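Local coordinates for putative endonuclease/exonuclease/phosphatase family protein (Bacteroides vulgatus ATCC 8482, PDB 3G6S) that probably acts as a nuclease of the DNase I-like endonuclease/exonuclease/phosphatase family, cutting phosphodiester bonds in nucleic acid, at residues K130-H141 against R165-N174; V205-A213 against A241-N252. All blocks are in the same frame, centred on the assembly; numbering follows the deposited sequence.

Overall arrangement
From the N terminus, the chain lays down strands in both sheets of the sandwich before contact 1, where 165-174 returns beside 130-141 and closes a loop of 23 residues, mostly helix 144-161. Contact 1 lies buried within the six-stranded sheet, its two strands neighbours. Contact 2 follows in series: 205-213 leaves strand 201-204 and is met by 241-252, which leads into strand 254-260. The 27 residues between them cross between the sheets, carrying strand 224-228 of the six-stranded one and strand 233-239 of the seven-stranded one. The centres of contacts 1 and 2 are about 22 Å apart, yet Asp172 OD2 of contact 1 lies 3.0 Å from His251 NE2 of contact 2.

Contact 1. Residues K130-H141 against R165-N174; sequences KIFMAVNTHFDH and RPAVVTGDFN
Parallel strands 131-138 and 167-172 form the two arms of a beta-alpha-beta unit, paired from Met133 beside Ala167 to His138 beside Asp172. Backbone bonds alternate across the pair, starting at Met133 N to Pro166 O (2.8 Å) and finishing at Phe139 N to Asp172 O. On the face covered by helix 144-161, Val135 CB rests against Val169 CG2 at 4.0 Å, with selenomethionine Met133 on the same side. The other face is polar at its centre. Thr170 OG1, placed between its backbone N and carbonyl carbon (chi1 57°), points at the neighbouring strand and donates to Asn136 OD1 (2.9 Å), tilted 24° from the carbonyl plane; it receives a proton from a water that also donates to Val135 O. Asn136 ND2 reaches the backbone oxygens of Met44 and Ala79, tying this strand to the opposing part of the sandwich.

The second strand runs out into Gly-Asp-Phe-Asn, a signature of this nuclease family whose Asp and Asn line the active site in relatives. Here Asp172 OD1 accepts from Asn174 N (2.9 Å), an Asx turn, while Asn10 ND2 holds OD2. The His138 ring lies alongside the carboxylate, the planes 29° apart, and its ND1 makes a weak bond to Asp172 O. Phe173 drives its edge into the face of Phe139 in a T-shaped pair, CD2 sitting over the ring centre and 3.9 Å from Phe139 CE2; Arg147 and Ser150 of the helix also touch Phe139. Asn174 ND2 approaches Phe139 O at 2.7 Å, a weak bond, the N-H well off line.

Contact 2. Residues V205-A213 against A241-N252; sequences VDYTFHDFA and AEVPEALLSDHN
The His210 ring is sandwiched between Glu242 CG, 3.4 Å from its centroid in a CH-pi contact, and Asp250 O over the opposite face. Asp250 and its neighbours form the Ser-Asp-His signature of the DNase I-like fold, which in relatives belongs to the active site. With CG between the backbone N and the carbonyl carbon (chi1 46°), the His210 ring turns in between these partners, and both nitrogens help to fix it: ND1 accepts from Ala213 N at 2.9 Å, and NE2 points weakly to Asn252 OD1. Asp250 O also takes His210 N in a nearly straight bond of 3.1 Å. The Asn252 amide is held in turn, ND2 donating to Glu242 OE1 (2.9 Å) almost in the amide plane; the same carboxylate meets Tyr207 OH, 3.0 Å from Glu242 OE2.

Phe212 lies with its face under Asp250 CB, 3.8 Å from the ring centroid, while Leu247 CD2 meets the ring edge. Asn252 N binds Thr208 O, and Thr208 OG1 lies 2.8 Å from Asn252 O and within bonding reach of Asp224 OD1. Phe209 CD1 comes over one face of His251. Ser249 OG accepts from His251 N in an ST turn, and His251 ND1 donates to Asp250 OD1 at 2.6 Å, from above the carboxylate plane.

Contact 1. Residues K130-H141 against R165-N174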
loop_
_atom_site.group_PDB
_atom_site.type_symbol
_atom_site.label_atom_id
_atom_site.label_comp_id
_atom_site.label_asym_id
_atom_site.label_seq_id
_atom_site.Cartn_x
_atom_site.Cartn_y
_atom_site.Cartn_z
ATOM N N LYS A 130 -19.867 2.775 -9.086
ATOM C CA LYS A 130 -19.511 1.863 -8.009
ATOM C C LYS A 130 -18.699 2.521 -6.903
ATOM O O LYS A 130 -17.723 3.232 -7.168
ATOM C CB LYS A 130 -18.730 0.665 -8.551
ATOM C CG LYS A 130 -18.443 -0.390 -7.501
ATOM C CD LYS A 130 -19.716 -1.036 -6.976
ATOM C CE LYS A 130 -19.376 -2.189 -6.034
ATOM N NZ LYS A 130 -20.575 -2.877 -5.453
ATOM N N ILE A 131 -19.120 2.272 -5.666
ATOM C CA ILE A 131 -18.461 2.806 -4.479
ATOM C C ILE A 131 -17.602 1.727 -3.831
ATOM O O ILE A 131 -18.010 0.572 -3.718
ATOM C CB ILE A 131 -19.491 3.320 -3.440
ATOM C CG1 ILE A 131 -20.029 4.683 -3.864
ATOM C CG2 ILE A 131 -18.854 3.445 -2.078
ATOM C CD1 ILE A 131 -20.987 4.605 -5.001
ATOM N N PHE A 132 -16.398 2.108 -3.429
ATOM C CA PHE A 132 -15.494 1.183 -2.775
ATOM C C PHE A 132 -14.503 1.940 -1.933
ATOM O O PHE A 132 -14.433 3.162 -1.994
ATOM C CB PHE A 132 -14.745 0.315 -3.784
ATOM C CG PHE A 132 -13.972 1.084 -4.809
ATOM C CD1 PHE A 132 -14.606 1.593 -5.942
ATOM C CD2 PHE A 132 -12.591 1.237 -4.686
ATOM C CE1 PHE A 132 -13.875 2.226 -6.951
ATOM C CE2 PHE A 132 -11.851 1.869 -5.688
ATOM C CZ PHE A 132 -12.492 2.367 -6.827
HETATM N N MSE A 133 -13.730 1.222 -1.139
HETATM C CA MSE A 133 -12.778 1.903 -0.305
HETATM C C MSE A 133 -11.377 1.363 -0.455
HETATM O O MSE A 133 -11.165 0.174 -0.701
HETATM C CB MSE A 133 -13.211 1.812 1.148
HETATM C CG MSE A 133 -12.274 2.505 2.102
HETATM SE SE MSE A 133 -12.814 2.182 3.903
HETATM C CE MSE A 133 -12.196 3.834 4.668
ATOM N N ALA A 134 -10.418 2.261 -0.312
ATOM C CA ALA A 134 -9.022 1.899 -0.402
ATOM C C ALA A 134 -8.349 2.347 0.882
ATOM O O ALA A 134 -8.559 3.468 1.353
ATOM C CB ALA A 134 -8.377 2.584 -1.594
ATOM N N VAL A 135 -7.545 1.456 1.447
ATOM C CA VAL A 135 -6.807 1.757 2.663
ATOM C C VAL A 135 -5.369 1.328 2.418
ATOM O O VAL A 135 -5.116 0.197 2.010
ATOM C CB VAL A 135 -7.381 1.008 3.893
ATOM C CG1 VAL A 135 -6.578 1.360 5.144
ATOM C CG2 VAL A 135 -8.833 1.400 4.101
ATOM N N ASN A 136 -4.440 2.249 2.652
ATOM C CA ASN A 136 -3.019 2.009 2.452
ATOM C C ASN A 136 -2.304 2.276 3.758
ATOM O O ASN A 136 -2.507 3.318 4.379
ATOM C CB ASN A 136 -2.475 2.950 1.386
ATOM C CG ASN A 136 -1.049 2.645 1.042
ATOM O OD1 ASN A 136 -0.713 1.493 0.741
ATOM N ND2 ASN A 136 -0.188 3.665 1.073
ATOM N N THR A 137 -1.450 1.354 4.176
ATOM C CA THR A 137 -0.773 1.549 5.443
ATOM C C THR A 137 0.666 1.019 5.468
ATOM O O THR A 137 1.115 0.403 4.507
ATOM C CB THR A 137 -1.615 0.888 6.559
ATOM O OG1 THR A 137 -0.993 1.101 7.829
ATOM C CG2 THR A 137 -1.758 -0.597 6.298
ATOM N N HIS A 138 1.377 1.283 6.566
ATOM C CA HIS A 138 2.765 0.829 6.775
ATOM C C HIS A 138 2.910 0.424 8.244
ATOM O O HIS A 138 2.899 1.281 9.121
ATOM C CB HIS A 138 3.767 1.950 6.477
ATOM C CG HIS A 138 5.180 1.476 6.341
ATOM N ND1 HIS A 138 5.557 0.183 6.634
ATOM C CD2 HIS A 138 6.296 2.106 5.906
ATOM C CE1 HIS A 138 6.849 0.035 6.377
ATOM N NE2 HIS A 138 7.319 1.185 5.936
ATOM N N PHE A 139 3.040 -0.877 8.506
ATOM C CA PHE A 139 3.161 -1.407 9.871
ATOM C C PHE A 139 4.553 -1.302 10.504
ATOM O O PHE A 139 5.550 -1.079 9.815
ATOM C CB PHE A 139 2.719 -2.874 9.887
ATOM C CG PHE A 139 1.230 -3.066 10.008
ATOM C CD1 PHE A 139 0.342 -2.136 9.483
ATOM C CD2 PHE A 139 0.715 -4.201 10.621
ATOM C CE1 PHE A 139 -1.035 -2.338 9.573
ATOM C CE2 PHE A 139 -0.660 -4.405 10.711
ATOM C CZ PHE A 139 -1.532 -3.474 10.186
ATOM N N ASP A 140 4.600 -1.464 11.829
ATOM C CA ASP A 140 5.846 -1.420 12.595
ATOM C C ASP A 140 6.556 -2.775 12.486
ATOM O O ASP A 140 5.920 -3.822 12.592
ATOM C CB ASP A 140 5.553 -1.124 14.069
ATOM C CG ASP A 140 6.821 -0.998 14.913
ATOM O OD1 ASP A 140 6.712 -0.970 16.154
ATOM O OD2 ASP A 140 7.931 -0.919 14.342
ATOM N N HIS A 141 7.869 -2.752 12.282
ATOM C CA HIS A 141 8.637 -3.985 12.157
ATOM C C HIS A 141 8.999 -4.594 13.511
ATOM O O HIS A 141 9.205 -5.807 13.622
ATOM C CB HIS A 141 9.910 -3.733 11.359
ATOM C CG HIS A 141 10.739 -2.620 11.902
ATOM N ND1 HIS A 141 12.026 -2.807 12.365
ATOM C CD2 HIS A 141 10.465 -1.308 12.073
ATOM C CE1 HIS A 141 12.503 -1.655 12.796
ATOM N NE2 HIS A 141 11.577 -0.727 12.631
ATOM N N ARG A 165 -19.358 -2.765 1.901
ATOM C CA ARG A 165 -19.073 -2.481 0.501
ATOM C C ARG A 165 -17.596 -2.807 0.229
ATOM O O ARG A 165 -16.771 -2.814 1.152
ATOM C CB ARG A 165 -19.383 -1.013 0.198
ATOM C CG ARG A 165 -20.883 -0.714 0.134
ATOM C CD ARG A 165 -21.183 0.779 0.056
ATOM N NE ARG A 165 -20.958 1.425 1.344
ATOM C CZ ARG A 165 -21.105 2.726 1.576
ATOM N NH1 ARG A 165 -21.480 3.552 0.596
ATOM N NH2 ARG A 165 -20.885 3.195 2.803
ATOM N N PRO A 166 -17.248 -3.085 -1.040
ATOM C CA PRO A 166 -15.881 -3.423 -1.443
ATOM C C PRO A 166 -14.812 -2.504 -0.850
ATOM O O PRO A 166 -14.944 -1.273 -0.850
ATOM C CB PRO A 166 -15.939 -3.340 -2.967
ATOM C CG PRO A 166 -17.333 -3.717 -3.264
ATOM C CD PRO A 166 -18.110 -2.947 -2.224
ATOM N N ALA A 167 -13.750 -3.127 -0.350
ATOM C CA ALA A 167 -12.631 -2.423 0.261
ATOM C C ALA A 167 -11.341 -3.178 -0.012
ATOM O O ALA A 167 -11.313 -4.408 -0.031
ATOM C CB ALA A 167 -12.850 -2.303 1.756
ATOM N N VAL A 168 -10.267 -2.435 -0.222
ATOM C CA VAL A 168 -8.988 -3.057 -0.486
ATOM C C VAL A 168 -7.932 -2.389 0.371
ATOM O O VAL A 168 -7.816 -1.158 0.409
ATOM C CB VAL A 168 -8.606 -2.935 -1.966
ATOM C CG1 VAL A 168 -7.299 -3.659 -2.223
ATOM C CG2 VAL A 168 -9.728 -3.508 -2.825
ATOM N N VAL A 169 -7.183 -3.221 1.079
ATOM C CA VAL A 169 -6.124 -2.761 1.946
ATOM C C VAL A 169 -4.786 -3.176 1.371
ATOM O O VAL A 169 -4.573 -4.342 1.039
ATOM C CB VAL A 169 -6.237 -3.378 3.349
ATOM C CG1 VAL A 169 -5.031 -2.962 4.193
ATOM C CG2 VAL A 169 -7.551 -2.953 3.993
ATOM N N THR A 170 -3.891 -2.208 1.259
ATOM C CA THR A 170 -2.554 -2.448 0.755
ATOM C C THR A 170 -1.556 -1.878 1.741
ATOM O O THR A 170 -1.908 -1.075 2.614
ATOM C CB THR A 170 -2.315 -1.753 -0.611
ATOM O OG1 THR A 170 -2.549 -0.342 -0.487
ATOM C CG2 THR A 170 -3.217 -2.334 -1.670
ATOM N N GLY A 171 -0.304 -2.295 1.591
ATOM C CA GLY A 171 0.733 -1.776 2.455
ATOM C C GLY A 171 1.870 -2.720 2.743
ATOM O O GLY A 171 1.899 -3.860 2.278
ATOM N N ASP A 172 2.823 -2.211 3.512
ATOM C CA ASP A 172 3.978 -2.973 3.926
ATOM C C ASP A 172 3.688 -3.346 5.366
ATOM O O ASP A 172 3.520 -2.479 6.224
ATOM C CB ASP A 172 5.231 -2.111 3.877
ATOM C CG ASP A 172 6.489 -2.914 4.086
ATOM O OD1 ASP A 172 6.496 -3.795 4.979
ATOM O OD2 ASP A 172 7.471 -2.658 3.359
ATOM N N PHE A 173 3.634 -4.637 5.637
ATOM C CA PHE A 173 3.351 -5.076 6.981
ATOM C C PHE A 173 4.571 -5.530 7.779
ATOM O O PHE A 173 4.456 -5.848 8.965
ATOM C CB PHE A 173 2.299 -6.177 6.928
ATOM C CG PHE A 173 1.029 -5.749 6.263
ATOM C CD1 PHE A 173 0.972 -5.599 4.873
ATOM C CD2 PHE A 173 -0.096 -5.430 7.028
ATOM C CE1 PHE A 173 -0.187 -5.134 4.252
ATOM C CE2 PHE A 173 -1.264 -4.962 6.422
ATOM C CZ PHE A 173 -1.312 -4.809 5.024
ATOM N N ASN A 174 5.730 -5.562 7.131
ATOM C CA ASN A 174 6.959 -5.974 7.793
ATOM C C ASN A 174 6.894 -7.356 8.417
ATOM O O ASN A 174 7.519 -7.609 9.443
ATOM C CB ASN A 174 7.362 -4.974 8.875
ATOM C CG ASN A 174 8.009 -3.742 8.311
ATOM O OD1 ASN A 174 8.942 -3.824 7.503
ATOM N ND2 ASN A 174 7.536 -2.583 8.747
HETATM O O HOH W 1 -4.942 0.444 -1.066
#

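Contact 2. Residues V205-A213 against A241-N252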
loop_
_atom_site.group_PDB
_atom_site.type_symbol
_atom_site.label_atom_id
_atom_site.label_comp_id
_atom_site.label_asym_id
_atom_site.label_seq_id
_atom_site.Cartn_x
_atom_site.Cartn_y
_atom_site.Cartn_z
ATOM N N VAL A 205 7.768 -13.072 -9.383
ATOM C CA VAL A 205 8.468 -13.675 -8.254
ATOM C C VAL A 205 7.535 -13.770 -7.042
ATOM O O VAL A 205 6.457 -13.173 -7.041
ATOM C CB VAL A 205 9.719 -12.834 -7.908
ATOM C CG1 VAL A 205 10.716 -12.903 -9.059
ATOM C CG2 VAL A 205 9.329 -11.368 -7.672
ATOM N N ASP A 206 7.941 -14.519 -6.017
ATOM C CA ASP A 206 7.110 -14.688 -4.821
ATOM C C ASP A 206 7.618 -13.949 -3.583
ATOM O O ASP A 206 7.163 -14.204 -2.468
ATOM C CB ASP A 206 6.929 -16.182 -4.493
ATOM C CG ASP A 206 8.247 -16.926 -4.385
ATOM O OD1 ASP A 206 9.192 -16.394 -3.759
ATOM O OD2 ASP A 206 8.338 -18.058 -4.912
ATOM N N TYR A 207 8.563 -13.036 -3.779
ATOM C CA TYR A 207 9.106 -12.248 -2.676
ATOM C C TYR A 207 8.977 -10.772 -3.041
ATOM O O TYR A 207 8.938 -10.425 -4.221
ATOM C CB TYR A 207 10.573 -12.605 -2.422
ATOM C CG TYR A 207 11.468 -12.460 -3.631
ATOM C CD1 TYR A 207 11.534 -13.464 -4.598
ATOM C CD2 TYR A 207 12.253 -11.317 -3.809
ATOM C CE1 TYR A 207 12.365 -13.335 -5.710
ATOM C CE2 TYR A 207 13.083 -11.182 -4.917
ATOM C CZ TYR A 207 13.132 -12.195 -5.860
ATOM O OH TYR A 207 13.946 -12.073 -6.957
ATOM N N THR A 208 8.930 -9.916 -2.027
ATOM C CA THR A 208 8.757 -8.486 -2.235
ATOM C C THR A 208 9.885 -7.608 -1.671
ATOM O O THR A 208 9.878 -6.382 -1.827
ATOM C CB THR A 208 7.385 -8.034 -1.640
ATOM O OG1 THR A 208 7.173 -6.635 -1.876
ATOM C CG2 THR A 208 7.347 -8.281 -0.152
ATOM N N PHE A 209 10.854 -8.223 -1.008
ATOM C CA PHE A 209 11.978 -7.467 -0.471
ATOM C C PHE A 209 13.292 -8.150 -0.835
ATOM O O PHE A 209 13.465 -9.336 -0.592
ATOM C CB PHE A 209 11.867 -7.337 1.042
ATOM C CG PHE A 209 12.908 -6.443 1.640
ATOM C CD1 PHE A 209 12.918 -5.078 1.346
ATOM C CD2 PHE A 209 13.898 -6.967 2.471
ATOM C CE1 PHE A 209 13.905 -4.244 1.867
ATOM C CE2 PHE A 209 14.893 -6.151 3.004
ATOM C CZ PHE A 209 14.902 -4.781 2.704
ATOM N N HIS A 210 14.218 -7.398 -1.414
ATOM C CA HIS A 210 15.504 -7.948 -1.826
ATOM C C HIS A 210 16.664 -7.033 -1.428
ATOM O O HIS A 210 17.822 -7.340 -1.704
ATOM C CB HIS A 210 15.493 -8.157 -3.340
ATOM C CG HIS A 210 14.948 -6.985 -4.098
ATOM N ND1 HIS A 210 15.618 -5.786 -4.195
ATOM C CD2 HIS A 210 13.775 -6.817 -4.753
ATOM C CE1 HIS A 210 14.880 -4.926 -4.876
ATOM N NE2 HIS A 210 13.758 -5.526 -5.225
ATOM N N ASP A 211 16.338 -5.914 -0.784
ATOM C CA ASP A 211 17.331 -4.938 -0.332
ATOM C C ASP A 211 18.243 -4.479 -1.475
ATOM O O ASP A 211 19.463 -4.489 -1.349
ATOM C CB ASP A 211 18.161 -5.529 0.821
ATOM C CG ASP A 211 19.147 -4.532 1.410
ATOM O OD1 ASP A 211 18.797 -3.340 1.548
ATOM O OD2 ASP A 211 20.274 -4.940 1.761
ATOM N N PHE A 212 17.638 -4.070 -2.585
ATOM C CA PHE A 212 18.390 -3.616 -3.753
ATOM C C PHE A 212 19.196 -4.750 -4.375
ATOM O O PHE A 212 20.375 -4.590 -4.693
ATOM C CB PHE A 212 19.324 -2.458 -3.380
ATOM C CG PHE A 212 18.611 -1.166 -3.101
ATOM C CD1 PHE A 212 17.842 -0.556 -4.085
ATOM C CD2 PHE A 212 18.706 -0.556 -1.855
ATOM C CE1 PHE A 212 17.175 0.646 -3.837
ATOM C CE2 PHE A 212 18.043 0.646 -1.597
ATOM C CZ PHE A 212 17.274 1.249 -2.595
ATOM N N ALA A 213 18.535 -5.895 -4.544
ATOM C CA ALA A 213 19.136 -7.092 -5.129
ATOM C C ALA A 213 20.387 -7.583 -4.405
ATOM O O ALA A 213 21.249 -8.205 -5.015
ATOM C CB ALA A 213 19.452 -6.847 -6.600
ATOM N N ALA A 241 10.042 -9.177 -11.112
ATOM C CA ALA A 241 11.369 -9.343 -10.527
ATOM C C ALA A 241 12.129 -8.027 -10.637
ATOM O O ALA A 241 11.980 -7.282 -11.605
ATOM C CB ALA A 241 12.135 -10.449 -11.245
ATOM N N GLU A 242 12.935 -7.745 -9.627
ATOM C CA GLU A 242 13.713 -6.532 -9.618
ATOM C C GLU A 242 14.798 -6.654 -10.684
ATOM O O GLU A 242 15.164 -7.764 -11.073
ATOM C CB GLU A 242 14.311 -6.302 -8.218
ATOM C CG GLU A 242 15.328 -7.343 -7.699
ATOM C CD GLU A 242 14.802 -8.779 -7.621
ATOM O OE1 GLU A 242 13.590 -8.999 -7.397
ATOM O OE2 GLU A 242 15.632 -9.703 -7.761
ATOM N N VAL A 243 15.285 -5.524 -11.187
ATOM C CA VAL A 243 16.328 -5.545 -12.206
ATOM C C VAL A 243 17.560 -4.860 -11.632
ATOM O O VAL A 243 17.538 -3.660 -11.376
ATOM C CB VAL A 243 15.875 -4.807 -13.479
ATOM C CG1 VAL A 243 16.891 -5.025 -14.583
ATOM C CG2 VAL A 243 14.504 -5.305 -13.911
ATOM N N PRO A 244 18.646 -5.620 -11.414
ATOM C CA PRO A 244 19.902 -5.096 -10.858
ATOM C C PRO A 244 20.437 -3.813 -11.493
ATOM O O PRO A 244 21.067 -3.003 -10.814
ATOM C CB PRO A 244 20.858 -6.274 -11.015
ATOM C CG PRO A 244 19.950 -7.439 -10.763
ATOM C CD PRO A 244 18.740 -7.076 -11.614
ATOM N N GLU A 245 20.189 -3.631 -12.785
ATOM C CA GLU A 245 20.644 -2.433 -13.487
ATOM C C GLU A 245 19.659 -1.285 -13.244
ATOM O O GLU A 245 20.013 -0.264 -12.650
ATOM C CB GLU A 245 20.763 -2.699 -14.995
ATOM C CG GLU A 245 21.711 -3.839 -15.395
ATOM C CD GLU A 245 21.046 -5.217 -15.385
ATOM O OE1 GLU A 245 20.675 -5.706 -14.291
ATOM O OE2 GLU A 245 20.892 -5.810 -16.480
ATOM N N ALA A 246 18.423 -1.459 -13.702
ATOM C CA ALA A 246 17.384 -0.445 -13.539
ATOM C C ALA A 246 16.494 -0.739 -12.333
ATOM O O ALA A 246 15.296 -0.986 -12.476
ATOM C CB ALA A 246 16.538 -0.365 -14.804
ATOM N N LEU A 247 17.088 -0.698 -11.147
ATOM C CA LEU A 247 16.371 -0.974 -9.903
ATOM C C LEU A 247 15.357 0.118 -9.569
ATOM O O LEU A 247 15.667 1.311 -9.637
ATOM C CB LEU A 247 17.379 -1.116 -8.761
ATOM C CG LEU A 247 17.261 -2.323 -7.839
ATOM C CD1 LEU A 247 17.042 -3.584 -8.642
ATOM C CD2 LEU A 247 18.530 -2.436 -7.014
ATOM N N LEU A 248 14.144 -0.294 -9.211
ATOM C CA LEU A 248 13.090 0.660 -8.864
ATOM C C LEU A 248 13.099 1.005 -7.378
ATOM O O LEU A 248 12.885 2.155 -6.984
ATOM C CB LEU A 248 11.707 0.098 -9.223
ATOM C CG LEU A 248 11.089 0.352 -10.602
ATOM C CD1 LEU A 248 12.055 -0.029 -11.706
ATOM C CD2 LEU A 248 9.809 -0.464 -10.717
ATOM N N SER A 249 13.373 0.004 -6.554
ATOM C CA SER A 249 13.350 0.195 -5.116
ATOM C C SER A 249 13.935 -1.038 -4.457
ATOM O O SER A 249 14.265 -1.989 -5.147
ATOM C CB SER A 249 11.890 0.411 -4.688
ATOM O OG SER A 249 11.632 -0.090 -3.398
ATOM N N ASP A 250 14.090 -1.021 -3.137
ATOM C CA ASP A 250 14.602 -2.205 -2.461
ATOM C C ASP A 250 13.454 -3.212 -2.348
ATOM O O ASP A 250 13.660 -4.370 -1.989
ATOM C CB ASP A 250 15.163 -1.874 -1.071
ATOM C CG ASP A 250 14.241 -1.003 -0.257
ATOM O OD1 ASP A 250 13.021 -1.000 -0.533
ATOM O OD2 ASP A 250 14.735 -0.323 0.671
ATOM N N HIS A 251 12.244 -2.754 -2.661
ATOM C CA HIS A 251 11.059 -3.602 -2.638
ATOM C C HIS A 251 10.546 -3.870 -4.051
ATOM O O HIS A 251 10.896 -3.167 -5.003
ATOM C CB HIS A 251 9.920 -2.941 -1.862
ATOM C CG HIS A 251 10.035 -3.055 -0.377
ATOM N ND1 HIS A 251 10.883 -2.266 0.370
ATOM C CD2 HIS A 251 9.364 -3.830 0.508
ATOM C CE1 HIS A 251 10.725 -2.546 1.652
ATOM N NE2 HIS A 251 9.809 -3.490 1.763
ATOM N N ASN A 252 9.716 -4.902 -4.174
ATOM C CA ASN A 252 9.090 -5.245 -5.440
ATOM C C ASN A 252 7.602 -4.911 -5.305
ATOM O O ASN A 252 6.966 -5.261 -4.322
ATOM C CB ASN A 252 9.243 -6.734 -5.757
ATOM C CG ASN A 252 10.545 -7.054 -6.489
ATOM O OD1 ASN A 252 11.196 -6.163 -7.056
ATOM N ND2 ASN A 252 10.917 -8.331 -6.501
HETATM O O HOH W 2 12.572 -3.390 -7.664
#